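PDB 1QSA: soluble lytic murein transglycosylase from Escherichia coli, which cleaves the beta-1,4 glycosidic bonds between N-acetylmuramic acid and N-acetylglucosamine in peptidoglycan, forming a 1,6-anhydro bond in the muramic acid residue. Local coordinates for residues 473-478 with 493-498. Numbering follows the deposited sequence.
Sequences AIARQE and GLMQIM. With SO4 (sulfate ion), chain H.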
loop_
_atom_site.group_PDB
_atom_site.type_symbol
_atom_site.label_atom_id
_atom_site.label_comp_id
_atom_site.label_asym_id
_atom_site.label_seq_id
_atom_site.Cartn_x
_atom_site.Cartn_y
_atom_site.Cartn_z
ATOM N N ALA A 473 -6.973 4.232 17.551
ATOM C CA ALA A 473 -6.052 4.842 16.586
ATOM C C ALA A 473 -5.329 3.744 15.805
ATOM O O ALA A 473 -5.138 3.860 14.596
ATOM C CB ALA A 473 -5.023 5.722 17.304
ATOM N N ILE A 474 -4.874 2.714 16.516
ATOM C CA ILE A 474 -4.167 1.593 15.881
ATOM C C ILE A 474 -5.087 0.902 14.867
ATOM O O ILE A 474 -4.699 0.657 13.717
ATOM C CB ILE A 474 -3.644 0.592 16.962
ATOM C CG1 ILE A 474 -2.465 1.219 17.737
ATOM C CG2 ILE A 474 -3.240 -0.763 16.324
ATOM C CD1 ILE A 474 -1.106 1.158 17.003
ATOM N N ALA A 475 -6.322 0.615 15.277
ATOM C CA ALA A 475 -7.276 -0.032 14.371
ATOM C C ALA A 475 -7.581 0.834 13.141
ATOM O O ALA A 475 -7.641 0.336 12.011
ATOM C CB ALA A 475 -8.560 -0.362 15.121
ATOM N N ARG A 476 -7.754 2.140 13.362
ATOM C CA ARG A 476 -8.040 3.072 12.273
ATOM C C ARG A 476 -6.904 3.048 11.245
ATOM O O ARG A 476 -7.144 2.979 10.040
ATOM C CB ARG A 476 -8.239 4.485 12.839
ATOM C CG ARG A 476 -8.244 5.606 11.789
ATOM C CD ARG A 476 -9.396 5.482 10.808
ATOM N NE ARG A 476 -9.428 6.609 9.873
ATOM C CZ ARG A 476 -8.637 6.741 8.816
ATOM N NH1 ARG A 476 -7.758 5.790 8.516
ATOM N NH2 ARG A 476 -8.767 7.806 8.022
ATOM N N GLN A 477 -5.666 3.044 11.734
ATOM C CA GLN A 477 -4.506 3.006 10.856
ATOM C C GLN A 477 -4.418 1.676 10.118
ATOM O O GLN A 477 -4.168 1.647 8.910
ATOM C CB GLN A 477 -3.217 3.230 11.659
ATOM C CG GLN A 477 -1.929 2.798 10.941
ATOM C CD GLN A 477 -1.640 3.599 9.691
ATOM O OE1 GLN A 477 -1.975 4.777 9.598
ATOM N NE2 GLN A 477 -1.018 2.958 8.709
ATOM N N GLU A 478 -4.658 0.589 10.845
ATOM C CA GLU A 478 -4.533 -0.752 10.270
ATOM C C GLU A 478 -5.559 -1.140 9.207
ATOM O O GLU A 478 -5.198 -1.592 8.108
ATOM C CB GLU A 478 -4.564 -1.818 11.387
ATOM C CG GLU A 478 -3.355 -1.800 12.341
ATOM C CD GLU A 478 -2.053 -2.232 11.673
ATOM O OE1 GLU A 478 -2.058 -2.546 10.463
ATOM O OE2 GLU A 478 -1.013 -2.280 12.376
ATOM N N GLY A 493 -8.496 -8.432 9.574
ATOM C CA GLY A 493 -9.416 -7.622 10.342
ATOM C C GLY A 493 -9.056 -6.239 10.814
ATOM O O GLY A 493 -8.083 -5.640 10.353
ATOM N N LEU A 494 -9.808 -5.795 11.822
ATOM C CA LEU A 494 -9.696 -4.434 12.347
ATOM C C LEU A 494 -8.323 -4.004 12.771
ATOM O O LEU A 494 -7.908 -2.891 12.462
ATOM C CB LEU A 494 -10.679 -4.211 13.501
ATOM C CG LEU A 494 -12.174 -4.210 13.138
ATOM C CD1 LEU A 494 -12.988 -4.139 14.430
ATOM C CD2 LEU A 494 -12.522 -3.051 12.185
ATOM N N MET A 495 -7.594 -4.911 13.413
ATOM C CA MET A 495 -6.253 -4.578 13.885
ATOM C C MET A 495 -5.152 -5.286 13.097
ATOM O O MET A 495 -3.989 -5.293 13.505
ATOM C CB MET A 495 -6.160 -4.811 15.398
ATOM C CG MET A 495 -7.167 -3.931 16.145
ATOM S SD MET A 495 -7.095 -4.048 17.932
ATOM C CE MET A 495 -5.537 -3.180 18.251
ATOM N N GLN A 496 -5.540 -5.825 11.933
ATOM C CA GLN A 496 -4.621 -6.488 11.004
ATOM C C GLN A 496 -3.663 -7.444 11.696
ATOM O O GLN A 496 -2.433 -7.319 11.614
ATOM C CB GLN A 496 -3.886 -5.427 10.172
ATOM C CG GLN A 496 -4.797 -4.758 9.116
ATOM C CD GLN A 496 -5.123 -5.709 7.988
ATOM O OE1 GLN A 496 -4.315 -5.908 7.078
ATOM N NE2 GLN A 496 -6.286 -6.336 8.059
ATOM N N ILE A 497 -4.271 -8.400 12.379
ATOM C CA ILE A 497 -3.563 -9.407 13.151
ATOM C C ILE A 497 -3.113 -10.572 12.277
ATOM O O ILE A 497 -3.912 -11.144 11.537
ATOM C CB ILE A 497 -4.482 -9.938 14.269
ATOM C CG1 ILE A 497 -4.940 -8.779 15.171
ATOM C CG2 ILE A 497 -3.720 -10.928 15.148
ATOM C CD1 ILE A 497 -6.047 -9.187 16.145
ATOM N N MET A 498 -1.818 -10.895 12.355
ATOM C CA MET A 498 -1.252 -12.027 11.606
ATOM C C MET A 498 -1.624 -13.313 12.365
ATOM O O MET A 498 -1.710 -13.314 13.592
ATOM C CB MET A 498 0.274 -11.889 11.509
ATOM C CG MET A 498 0.754 -10.781 10.556
ATOM S SD MET A 498 0.435 -11.167 8.836
ATOM C CE MET A 498 1.700 -12.431 8.524
HETATM S S SO4 H . -6.285 8.273 5.563
HETATM O O1 SO4 H . -5.769 8.991 6.745
HETATM O O2 SO4 H . -5.171 7.971 4.645
HETATM O O3 SO4 H . -6.919 7.017 5.995
HETATM O O4 SO4 H . -7.276 9.118 4.879
#
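Gln496 lays its CB and CG against oxygens of Glu478, its side chain slanting across that of Glu478. Gln496 CG rests 3.3 Å from the backbone O of Glu478, and Gln496 CB lies 3.4 Å from Glu478 OE1; Glu478 CB packs on these carbons less closely. The bend at chi2 of Glu478 (-68°) sets CD beside Gln496 CB, while Glu478 CG packs on the backbone O of Met495. Apolar contacts continue along the helix: Ala475 CB touches Met495 CG at 4.0 Å, and Met495 CE reaches Ile474 CG2, the two longer side chains crossing at about a right angle.

The segments share no direct hydrogen bond. Within the loop, Gln496 NE2 donates to Gly493 O over 3.0 Å in a nearly straight bond (176°) on a carbonyl lone pair; the backbone N of Gln496 shares this acceptor, closing a type I turn. Ser479 OG bridges the two segments, hydrogen-bonded to both Ala475 O and Leu494 O, acceptors only 3.3 Å apart. Tyr587 OH binds Glu478 OE2, and Tyr552 OH binds Met495 O.

At the helix's far side, Arg476 NH1 and NH2 both donate to O3 of a sulfate, probably from the crystallisation liquor, each at 2.9 Å. An alanine here would probably leave the sulfate held less firmly, with Arg448 NH2 still bonded to it, and Arg448 O without its mate NE.

Packing of the loop against helix 468-479 frames the predicted catalytic Glu478 in the lysozyme-like SLT domain.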